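Conserved hypothetical protein (Pseudomonas aeruginosa PAO1, PDB 1TE5) is a predicted class-II glutamine amidotransferase of unknown specific function, which probably releases ammonia from glutamine for transfer to an unidentified acceptor. Local coordinates at residues F49-A54 against S58-L63; R101-A106 against C134-R139; E151-V156 against G177-T182; E163-G168 against F181-S186. All coordinates share one frame; numbering follows the deposited sequence.

In the fold
Contacts 2, 3 and 4 form one neighbourhood. Helices 128-143 and 150-165, consecutive in the chain, both pack on the six-stranded sheet. The centres of contacts 2 and 3 are 11 Å apart, and they touch through a salt bridge between Arg101 and Asp178 and through Trp103 and Trp179. Contact 4 lies 15 Å, centre to centre, from each of these two. It shares Phe181 and Thr182 with contact 3. Contact 1 stands apart at the edge of the seven-stranded sheet, its centre 23 to 29 Å from the others. Contacts 1 and 2 both touch the second subunit. The whole agrees with the Ntn-hydrolase fold of class-II amidotransferases.

Contact 1: F49-A54 against S58-L63; sequences FQDPLA and SEVARL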
# COMPACT_ATOMS: atom_id res chain seq x y z
N PHE A 49 5.72 2.31 1.64
CA PHE A 49 6.82 1.52 2.17
C PHE A 49 6.86 1.90 3.64
O PHE A 49 7.00 3.08 3.97
CB PHE A 49 8.15 1.91 1.52
CG PHE A 49 8.15 1.82 0.02
CD1 PHE A 49 7.84 2.94 -0.76
CD2 PHE A 49 8.48 0.63 -0.63
CE1 PHE A 49 7.86 2.87 -2.15
CE2 PHE A 49 8.50 0.55 -2.03
CZ PHE A 49 8.19 1.69 -2.79
N GLN A 50 6.70 0.93 4.53
CA GLN A 50 6.72 1.20 5.96
C GLN A 50 7.24 0.01 6.75
O GLN A 50 7.22 -1.13 6.27
CB GLN A 50 5.32 1.57 6.45
CG GLN A 50 4.37 0.41 6.51
CD GLN A 50 2.92 0.83 6.51
OE1 GLN A 50 2.55 1.79 7.19
NE2 GLN A 50 2.11 0.12 5.75
N ASP A 51 7.62 0.25 7.99
CA ASP A 51 8.18 -0.81 8.82
C ASP A 51 8.17 -0.39 10.28
O ASP A 51 8.52 0.74 10.60
CB ASP A 51 9.64 -1.04 8.40
CG ASP A 51 10.10 -2.47 8.61
OD1 ASP A 51 11.30 -2.65 8.88
OD2 ASP A 51 9.29 -3.41 8.46
N PRO A 52 7.67 -1.26 11.17
CA PRO A 52 7.64 -0.92 12.59
C PRO A 52 9.05 -1.09 13.15
O PRO A 52 10.00 -1.25 12.38
CB PRO A 52 6.68 -1.95 13.17
CG PRO A 52 6.92 -3.14 12.31
CD PRO A 52 6.98 -2.54 10.92
N LEU A 53 9.18 -1.08 14.48
CA LEU A 53 10.46 -1.24 15.14
C LEU A 53 11.22 -2.44 14.53
O LEU A 53 10.64 -3.50 14.34
CB LEU A 53 10.26 -1.40 16.64
CG LEU A 53 11.49 -1.40 17.54
CD1 LEU A 53 12.27 -0.12 17.34
CD2 LEU A 53 11.06 -1.55 18.98
N ALA A 54 12.52 -2.26 14.21
CA ALA A 54 13.41 -3.25 13.62
C ALA A 54 14.82 -3.38 14.20
O ALA A 54 15.48 -2.38 14.47
CB ALA A 54 13.44 -3.13 12.10
N SER A 58 15.96 -4.21 7.38
CA SER A 58 14.96 -4.93 6.60
C SER A 58 14.96 -4.73 5.08
O SER A 58 15.65 -3.85 4.56
CB SER A 58 13.56 -4.68 7.17
OG SER A 58 13.22 -3.31 7.07
N GLU A 59 14.20 -5.58 4.38
CA GLU A 59 14.08 -5.54 2.93
C GLU A 59 13.26 -4.33 2.48
O GLU A 59 13.48 -3.80 1.40
CB GLU A 59 13.43 -6.82 2.41
CG GLU A 59 13.71 -7.11 0.93
CD GLU A 59 15.14 -7.54 0.67
OE1 GLU A 59 15.59 -8.53 1.30
OE2 GLU A 59 15.82 -6.90 -0.17
N VAL A 60 12.26 -3.96 3.28
CA VAL A 60 11.41 -2.80 2.98
C VAL A 60 12.23 -1.51 3.12
O VAL A 60 11.99 -0.52 2.42
CB VAL A 60 10.19 -2.75 3.92
CG1 VAL A 60 10.64 -2.74 5.36
CG2 VAL A 60 9.33 -1.53 3.62
N ALA A 61 13.19 -1.54 4.04
CA ALA A 61 14.09 -0.42 4.29
C ALA A 61 15.05 -0.27 3.12
O ALA A 61 15.55 0.82 2.83
CB ALA A 61 14.84 -0.65 5.58
N ARG A 62 15.33 -1.39 2.46
CA ARG A 62 16.20 -1.40 1.30
C ARG A 62 15.38 -1.03 0.07
O ARG A 62 15.90 -0.44 -0.89
CB ARG A 62 16.82 -2.78 1.10
CG ARG A 62 18.02 -3.07 1.97
CD ARG A 62 18.76 -4.32 1.48
NE ARG A 62 18.17 -5.56 1.98
CZ ARG A 62 18.26 -5.96 3.25
NH1 ARG A 62 17.71 -7.11 3.63
NH2 ARG A 62 18.90 -5.21 4.13
N LEU A 63 14.11 -1.42 0.08
CA LEU A 63 13.21 -1.14 -1.03
C LEU A 63 13.01 0.36 -1.28
O LEU A 63 13.06 0.79 -2.43
CB LEU A 63 11.87 -1.85 -0.80
CG LEU A 63 11.56 -3.06 -1.68
CD1 LEU A 63 11.27 -2.59 -3.09
CD2 LEU A 63 12.71 -4.06 -1.67
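Ser58 OG donates a hydrogen bond to Asp51 OD1, 2.7 Å away. The hydroxyl comes to the carboxylate from above its plane, 54° out of it. Val60 lies beside the same acid, and its CG1 is 3.3 Å from Asp51 CG, a tight approach of a methyl to a carboxylate carbon. The other branch of Val60 points to the strand backbone, with CG2 3.4 Å from Gln50 O. That branch is anti to the backbone N of Val60, while CG1 sits between N and the carbonyl carbon (chi1 56°), and this division lets one residue touch both Asp51 and the backbone of Gln50. CG2 is also 4.2 Å from Phe49 CB. Further along the helix, Leu63 CB packs at 4.2 Å from Phe49 CD2.

The strand is 45-51, an outer strand of the seven-stranded antiparallel sheet, and helix 59-66 returns beside it after a short connection. Their local axes come within 7.9 Å and run at 147°, closer to antiparallel than to perpendicular.

Trp36 of the adjacent strand 35-42 backs Phe49, Asp51 and Val60. The second subunit covers the edge. Arg47 of that subunit makes a salt bridge through NH1 to Asp51 OD2 and a hydrogen bond through NH2 to Gln50 O. Phe49 of the second subunit packs against Phe49 and Leu63.

Contact 2: R101-A106 against C134-R139; sequences RYWTFA and CDLLNR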
# COMPACT_ATOMS: atom_id res chain seq x y z
N ARG A 101 -10.34 8.51 -4.51
CA ARG A 101 -9.00 9.05 -4.33
C ARG A 101 -8.38 8.33 -3.11
O ARG A 101 -9.09 8.01 -2.16
CB ARG A 101 -9.04 10.55 -4.03
CG ARG A 101 -9.88 11.41 -4.95
CD ARG A 101 -9.47 11.31 -6.42
NE ARG A 101 -8.08 11.69 -6.64
CZ ARG A 101 -7.69 12.66 -7.46
NH1 ARG A 101 -6.40 12.91 -7.60
NH2 ARG A 101 -8.59 13.38 -8.13
N TYR A 102 -7.09 8.02 -3.16
CA TYR A 102 -6.46 7.38 -2.01
C TYR A 102 -6.04 8.47 -1.04
O TYR A 102 -5.36 9.41 -1.43
CB TYR A 102 -5.25 6.53 -2.42
CG TYR A 102 -5.58 5.23 -3.12
CD1 TYR A 102 -5.14 4.98 -4.42
CD2 TYR A 102 -6.36 4.24 -2.49
CE1 TYR A 102 -5.46 3.80 -5.08
CE2 TYR A 102 -6.68 3.05 -3.16
CZ TYR A 102 -6.23 2.85 -4.44
OH TYR A 102 -6.57 1.69 -5.11
N TRP A 103 -6.50 8.40 0.19
CA TRP A 103 -6.13 9.40 1.17
C TRP A 103 -4.97 8.89 2.00
O TRP A 103 -4.96 7.72 2.39
CB TRP A 103 -7.31 9.74 2.09
CG TRP A 103 -8.26 10.73 1.50
CD1 TRP A 103 -8.85 10.67 0.27
CD2 TRP A 103 -8.75 11.92 2.13
NE1 TRP A 103 -9.68 11.75 0.09
CE2 TRP A 103 -9.64 12.53 1.21
CE3 TRP A 103 -8.52 12.53 3.37
CZ2 TRP A 103 -10.31 13.72 1.51
CZ3 TRP A 103 -9.19 13.72 3.66
CH2 TRP A 103 -10.07 14.30 2.73
N THR A 104 -4.02 9.76 2.31
CA THR A 104 -2.85 9.40 3.10
C THR A 104 -2.82 10.26 4.36
O THR A 104 -3.07 11.47 4.30
CB THR A 104 -1.55 9.56 2.26
OG1 THR A 104 -1.53 8.59 1.19
CG2 THR A 104 -0.32 9.33 3.12
N PHE A 105 -2.53 9.65 5.51
CA PHE A 105 -2.51 10.36 6.78
C PHE A 105 -1.30 10.03 7.66
O PHE A 105 -0.92 8.87 7.82
CB PHE A 105 -3.80 10.01 7.52
CG PHE A 105 -3.95 10.64 8.88
CD1 PHE A 105 -4.59 11.86 9.03
CD2 PHE A 105 -3.54 9.96 10.02
CE1 PHE A 105 -4.83 12.39 10.30
CE2 PHE A 105 -3.77 10.49 11.30
CZ PHE A 105 -4.41 11.70 11.43
N ALA A 106 -0.68 11.06 8.22
CA ALA A 106 0.45 10.88 9.11
C ALA A 106 0.24 11.81 10.30
O ALA A 106 -0.04 13.00 10.12
CB ALA A 106 1.75 11.20 8.39
N CYS A 134 -9.59 7.64 10.58
CA CYS A 134 -10.88 7.11 10.21
C CYS A 134 -12.00 8.05 10.61
O CYS A 134 -12.89 8.31 9.81
CB CYS A 134 -11.10 5.75 10.85
SG CYS A 134 -9.95 4.51 10.24
N ASP A 135 -11.95 8.56 11.83
CA ASP A 135 -12.97 9.48 12.33
C ASP A 135 -13.09 10.71 11.45
O ASP A 135 -14.20 11.14 11.11
CB ASP A 135 -12.67 9.90 13.77
CG ASP A 135 -13.79 10.71 14.39
OD1 ASP A 135 -14.87 10.14 14.67
OD2 ASP A 135 -13.60 11.92 14.58
N LEU A 136 -11.94 11.29 11.10
CA LEU A 136 -11.90 12.48 10.25
C LEU A 136 -12.51 12.14 8.89
O LEU A 136 -13.15 12.98 8.26
CB LEU A 136 -10.46 12.96 10.06
CG LEU A 136 -10.16 14.11 9.09
CD1 LEU A 136 -8.96 14.89 9.59
CD2 LEU A 136 -9.94 13.60 7.67
N LEU A 137 -12.26 10.91 8.45
CA LEU A 137 -12.76 10.41 7.18
C LEU A 137 -14.27 10.22 7.25
O LEU A 137 -14.96 10.41 6.25
CB LEU A 137 -12.08 9.08 6.82
CG LEU A 137 -10.67 9.15 6.22
CD1 LEU A 137 -10.12 7.77 6.05
CD2 LEU A 137 -10.71 9.87 4.88
N ASN A 138 -14.77 9.86 8.42
CA ASN A 138 -16.20 9.65 8.63
C ASN A 138 -16.97 10.96 8.61
O ASN A 138 -18.12 11.01 8.18
CB ASN A 138 -16.45 8.92 9.95
CG ASN A 138 -16.03 7.47 9.91
OD1 ASN A 138 -15.89 6.82 10.95
ND2 ASN A 138 -15.84 6.94 8.71
N ARG A 139 -16.32 12.01 9.11
CA ARG A 139 -16.92 13.34 9.15
C ARG A 139 -16.97 13.94 7.75
O ARG A 139 -17.87 14.72 7.44
CB ARG A 139 -16.09 14.25 10.04
CG ARG A 139 -15.97 13.78 11.46
CD ARG A 139 -14.99 14.66 12.20
NE ARG A 139 -14.93 14.34 13.61
CZ ARG A 139 -14.90 15.26 14.57
NH1 ARG A 139 -14.84 14.88 15.84
NH2 ARG A 139 -14.94 16.55 14.26
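Trp103 on strand 101-108 meets Leu136 and Leu137 of helix 128-143. The helix lies against the six-stranded antiparallel sheet, a packing consistent with the sandwich of Ntn hydrolases.

The apolar part rests on the six-membered ring of the indole. Leu137 CD2 is 3.8 Å from Trp103 CE3. Leu136 CD2 comes to 4.1 Å from Trp103 CZ3. The two leucines approach differently. Leu136 crosses the indole side chain at about a right angle, whereas Leu137 and Trp103 slide past each other in opposite directions. Their first torsions differ, 174° for Leu136 and -80° for Leu137, and this brings the CD2 methyls of adjacent residues to the bonded neighbours CZ3 and CE3 of the indole.

Further packing extends this core. The Trp103 ring makes an edge-to-face pair with the ring of Trp179, and the aliphatic Leu153 and Ile174 also touch it.

The polar part belongs to the helix and lies away from Trp103. Asp135 and Arg139, one turn apart, form a salt bridge. Tyr164 OH is hydrogen-bonded to Asp135 OD2, which ties this helix to helix 150-165. Arg139 NE reaches the same OD2 at 2.9 Å, from above the carboxylate plane.

Contact 3: E151-V156 against G177-T182; sequences EVLLPV and GDWLFT
Helix 150-165 packs on the six-stranded antiparallel sheet of the fold, here against Trp179 and Phe181 of the 177-182 segment. Two leucines of the helix meet these two aromatic side chains. Leu154 CD2 is 4.0 Å from Phe181 CE2, and the two side chains cross obliquely. Leu153 CD1 is 4.4 Å from Trp179 CZ2, a looser approach. All four residues are buried, and the contact between them is wholly apolar.

Torsions explain the reach. Phe181 has its ring carbon CG opposite the backbone N (chi1 -180°), which carries the ring from the strand to the helix. The CB of Leu154 does not point straight at the strand, but the end of its side chain comes nearer. The helix is kinked at Pro155 and Val156, where bonds from the backbone N to the preceding turn are missing. Pro155 has no N-H to give; Val156 N also lacks the bond.

Other residues fill the surroundings. Leu245 touches Leu154 and Trp179, and Leu157 and Cys161 touch Phe181. The turn before the strand is braced by Ser175, whose OG is hydrogen-bonded to Gly177 N and Trp179 O. Asp176 OD1 is hydrogen-bonded to Asp178 N. The turn joins the adjacent antiparallel strands 171-175 and 180-183 as a hairpin. A helix laid over such a sheet through leucines and aromatic rings is consistent with the alpha-beta-beta-alpha sandwich of Ntn hydrolases.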
# COMPACT_ATOMS: atom_id res chain seq x y z
N GLU A 151 -11.95 23.38 -1.20
CA GLU A 151 -12.40 24.47 -0.35
C GLU A 151 -13.65 24.13 0.43
O GLU A 151 -13.85 24.64 1.53
CB GLU A 151 -12.63 25.74 -1.16
CG GLU A 151 -11.37 26.46 -1.62
CD GLU A 151 -10.64 25.74 -2.74
OE1 GLU A 151 -9.51 26.18 -3.04
OE2 GLU A 151 -11.17 24.77 -3.32
N VAL A 152 -14.51 23.32 -0.18
CA VAL A 152 -15.76 22.92 0.47
C VAL A 152 -15.48 22.00 1.66
O VAL A 152 -15.97 22.24 2.76
CB VAL A 152 -16.71 22.19 -0.52
CG1 VAL A 152 -18.05 21.92 0.15
CG2 VAL A 152 -16.90 23.02 -1.77
N LEU A 153 -14.72 20.93 1.42
CA LEU A 153 -14.40 19.99 2.49
C LEU A 153 -13.30 20.50 3.43
O LEU A 153 -12.96 19.83 4.41
CB LEU A 153 -14.01 18.63 1.91
CG LEU A 153 -12.62 18.49 1.29
CD1 LEU A 153 -11.73 17.72 2.24
CD2 LEU A 153 -12.73 17.77 -0.04
N LEU A 154 -12.73 21.66 3.14
CA LEU A 154 -11.67 22.23 3.98
C LEU A 154 -12.13 22.50 5.41
O LEU A 154 -11.42 22.17 6.36
CB LEU A 154 -11.11 23.52 3.36
CG LEU A 154 -9.61 23.62 3.10
CD1 LEU A 154 -9.30 24.95 2.42
CD2 LEU A 154 -8.84 23.50 4.41
N PRO A 155 -13.31 23.14 5.60
CA PRO A 155 -13.80 23.43 6.95
C PRO A 155 -13.92 22.20 7.84
O PRO A 155 -13.63 22.28 9.03
CB PRO A 155 -15.16 24.07 6.69
CG PRO A 155 -14.94 24.78 5.40
CD PRO A 155 -14.21 23.74 4.59
N VAL A 156 -14.40 21.09 7.28
CA VAL A 156 -14.54 19.87 8.07
C VAL A 156 -13.18 19.35 8.54
O VAL A 156 -13.09 18.79 9.62
CB VAL A 156 -15.33 18.77 7.32
CG1 VAL A 156 -14.69 18.45 6.01
CG2 VAL A 156 -15.42 17.52 8.16
N GLY A 177 -3.69 13.04 -2.81
CA GLY A 177 -2.85 12.88 -3.98
C GLY A 177 -2.71 14.17 -4.76
O GLY A 177 -1.82 14.29 -5.60
N ASP A 178 -3.64 15.10 -4.54
CA ASP A 178 -3.63 16.40 -5.21
C ASP A 178 -2.97 17.40 -4.25
O ASP A 178 -1.84 17.84 -4.45
CB ASP A 178 -5.06 16.91 -5.51
CG ASP A 178 -5.73 16.20 -6.68
OD1 ASP A 178 -6.98 16.16 -6.70
OD2 ASP A 178 -5.01 15.71 -7.58
N TRP A 179 -3.76 17.81 -3.27
CA TRP A 179 -3.33 18.75 -2.26
C TRP A 179 -2.75 18.02 -1.06
O TRP A 179 -2.98 16.83 -0.85
CB TRP A 179 -4.53 19.59 -1.81
CG TRP A 179 -5.78 18.79 -1.61
CD1 TRP A 179 -6.78 18.59 -2.51
CD2 TRP A 179 -6.12 18.01 -0.45
NE1 TRP A 179 -7.73 17.74 -1.98
CE2 TRP A 179 -7.34 17.37 -0.72
CE3 TRP A 179 -5.50 17.79 0.79
CZ2 TRP A 179 -7.96 16.53 0.20
CZ3 TRP A 179 -6.11 16.95 1.70
CH2 TRP A 179 -7.33 16.32 1.40
N LEU A 180 -2.04 18.78 -0.24
CA LEU A 180 -1.43 18.24 0.96
C LEU A 180 -1.81 19.15 2.09
O LEU A 180 -1.33 20.27 2.18
CB LEU A 180 0.09 18.19 0.78
CG LEU A 180 1.00 17.73 1.92
CD1 LEU A 180 0.38 16.62 2.72
CD2 LEU A 180 2.32 17.28 1.33
N PHE A 181 -2.74 18.69 2.92
CA PHE A 181 -3.20 19.44 4.07
C PHE A 181 -2.22 19.28 5.22
O PHE A 181 -1.80 18.18 5.56
CB PHE A 181 -4.59 18.95 4.49
CG PHE A 181 -5.16 19.67 5.67
CD1 PHE A 181 -5.34 19.01 6.88
CD2 PHE A 181 -5.56 21.00 5.57
CE1 PHE A 181 -5.90 19.65 7.97
CE2 PHE A 181 -6.12 21.65 6.67
CZ PHE A 181 -6.30 20.98 7.86
N THR A 182 -1.83 20.40 5.86
CA THR A 182 -0.96 20.32 7.05
C THR A 182 -1.69 21.00 8.21
O THR A 182 -2.51 21.91 8.04
CB THR A 182 0.43 21.01 6.94
OG1 THR A 182 0.29 22.44 7.00
CG2 THR A 182 1.07 20.65 5.66

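Contact 4: E163-G168 against F181-S186; sequences EYRKKG and FTFCSS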
# COMPACT_ATOMS: atom_id res chain seq x y z
N GLU A 163 -10.67 19.79 17.24
CA GLU A 163 -11.18 18.94 18.30
C GLU A 163 -10.15 17.97 18.82
O GLU A 163 -10.12 17.67 20.02
CB GLU A 163 -12.39 18.15 17.81
CG GLU A 163 -13.72 18.85 17.98
CD GLU A 163 -14.86 17.87 18.04
OE1 GLU A 163 -14.84 17.00 18.95
OE2 GLU A 163 -15.77 17.95 17.18
N TYR A 164 -9.36 17.40 17.92
CA TYR A 164 -8.33 16.44 18.30
C TYR A 164 -7.23 17.10 19.15
O TYR A 164 -6.73 16.49 20.08
CB TYR A 164 -7.71 15.78 17.06
CG TYR A 164 -8.70 15.08 16.15
CD1 TYR A 164 -9.89 14.55 16.65
CD2 TYR A 164 -8.46 14.97 14.79
CE1 TYR A 164 -10.82 13.94 15.81
CE2 TYR A 164 -9.37 14.36 13.94
CZ TYR A 164 -10.55 13.85 14.45
OH TYR A 164 -11.48 13.30 13.61
N ARG A 165 -6.87 18.34 18.81
CA ARG A 165 -5.83 19.05 19.54
C ARG A 165 -6.28 19.41 20.96
O ARG A 165 -5.46 19.75 21.82
CB ARG A 165 -5.36 20.29 18.77
CG ARG A 165 -6.19 21.55 18.91
CD ARG A 165 -5.90 22.49 17.75
NE ARG A 165 -5.84 23.91 18.12
CZ ARG A 165 -4.78 24.49 18.66
NH1 ARG A 165 -4.81 25.79 18.96
NH2 ARG A 165 -3.69 23.78 18.94
N LYS A 166 -7.58 19.36 21.20
CA LYS A 166 -8.13 19.64 22.52
C LYS A 166 -7.84 18.45 23.45
O LYS A 166 -7.92 18.58 24.68
CB LYS A 166 -9.64 19.94 22.41
CG LYS A 166 -10.41 20.01 23.74
CD LYS A 166 -11.03 18.66 24.09
CE LYS A 166 -11.62 18.64 25.49
NZ LYS A 166 -12.13 17.27 25.83
N LYS A 167 -7.50 17.31 22.87
CA LYS A 167 -7.19 16.11 23.64
C LYS A 167 -5.71 15.70 23.62
O LYS A 167 -5.35 14.65 24.15
CB LYS A 167 -8.07 14.93 23.20
CG LYS A 167 -9.50 15.02 23.69
CD LYS A 167 -10.36 13.91 23.13
CE LYS A 167 -11.83 14.10 23.53
NZ LYS A 167 -12.75 13.17 22.79
N GLY A 168 -4.86 16.55 23.05
CA GLY A 168 -3.44 16.24 22.99
C GLY A 168 -2.74 16.89 21.81
O GLY A 168 -3.27 17.82 21.20
N PHE A 181 -2.74 18.69 2.92
CA PHE A 181 -3.20 19.44 4.07
C PHE A 181 -2.22 19.28 5.22
O PHE A 181 -1.80 18.18 5.56
CB PHE A 181 -4.59 18.95 4.49
CG PHE A 181 -5.16 19.67 5.67
CD1 PHE A 181 -5.34 19.01 6.88
CD2 PHE A 181 -5.56 21.00 5.57
CE1 PHE A 181 -5.90 19.65 7.97
CE2 PHE A 181 -6.12 21.65 6.67
CZ PHE A 181 -6.30 20.98 7.86
N THR A 182 -1.83 20.40 5.86
CA THR A 182 -0.96 20.32 7.05
C THR A 182 -1.69 21.00 8.21
O THR A 182 -2.51 21.91 8.04
CB THR A 182 0.43 21.01 6.94
OG1 THR A 182 0.29 22.44 7.00
CG2 THR A 182 1.07 20.65 5.66
N PHE A 183 -1.40 20.53 9.39
CA PHE A 183 -1.97 21.05 10.63
C PHE A 183 -0.90 20.98 11.71
O PHE A 183 -0.31 19.92 11.95
CB PHE A 183 -3.21 20.26 11.08
CG PHE A 183 -3.91 20.88 12.27
CD1 PHE A 183 -4.84 21.90 12.08
CD2 PHE A 183 -3.64 20.45 13.56
CE1 PHE A 183 -5.47 22.49 13.17
CE2 PHE A 183 -4.27 21.03 14.65
CZ PHE A 183 -5.18 22.05 14.46
N CYS A 184 -0.66 22.10 12.37
CA CYS A 184 0.34 22.18 13.43
C CYS A 184 -0.29 22.39 14.80
O CYS A 184 -1.20 23.21 14.96
CB CYS A 184 1.31 23.30 13.12
SG CYS A 184 2.39 23.72 14.48
N SER A 185 0.19 21.64 15.78
CA SER A 185 -0.30 21.74 17.15
C SER A 185 0.90 22.03 18.05
O SER A 185 0.84 22.89 18.94
CB SER A 185 -0.95 20.43 17.57
OG SER A 185 -2.28 20.63 18.01
N SER A 186 1.98 21.29 17.81
CA SER A 186 3.22 21.40 18.56
C SER A 186 4.21 22.18 17.71
O SER A 186 4.44 23.37 17.92
CB SER A 186 3.76 19.99 18.84
OG SER A 186 4.93 20.02 19.63
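Arg165 makes the tight part of this contact, against Phe183 and Ser185. Arg165 CD is 3.4 Å from Phe183 CZ and lies at the edge of the ring, near its plane. The aliphatic chain of the arginine crosses the phenylalanine at about a right angle. Its guanidinium plane is turned 70° from the ring plane. With chi1 at -173° the Phe183 side chain is extended from its own backbone N, which brings the ring to Arg165. Cys161 and Phe170 also pack on Phe183, so its ring is buried. Ser185 OG is the other close neighbour, 3.2 Å from Arg165 CB.

The loose side is formed by the partly exposed Ser185 and Gly168. Ser185 OG sits at the edge of the guanidinium, 3.6 Å from Arg165 NH2, and this is not counted as a hydrogen bond. Gly168 O is farther still, 4.4 Å from Ser185 OG. Beyond the contact, Lys166 and Ser186 are exposed.

The polar ends find partners outside the two segments. Arg165 NH2 is hydrogen-bonded to Ser240 OG, and the same hydroxyl is bonded to Ser185 O. Asn171 OD1 is hydrogen-bonded to Ser185 N and Ser186 N, holding the chain where strand 180-183 ends. Ser240 therefore bridges the arginine and the serine backbone. The chemistry implies that Arg165 contributes mainly its methylenes to the packing on Phe183. Its charged end bonds Ser240 through NH2, with a long, weak ion pair from NE to Asp162, and does not lie over the ring face as a cation-pi pair would require.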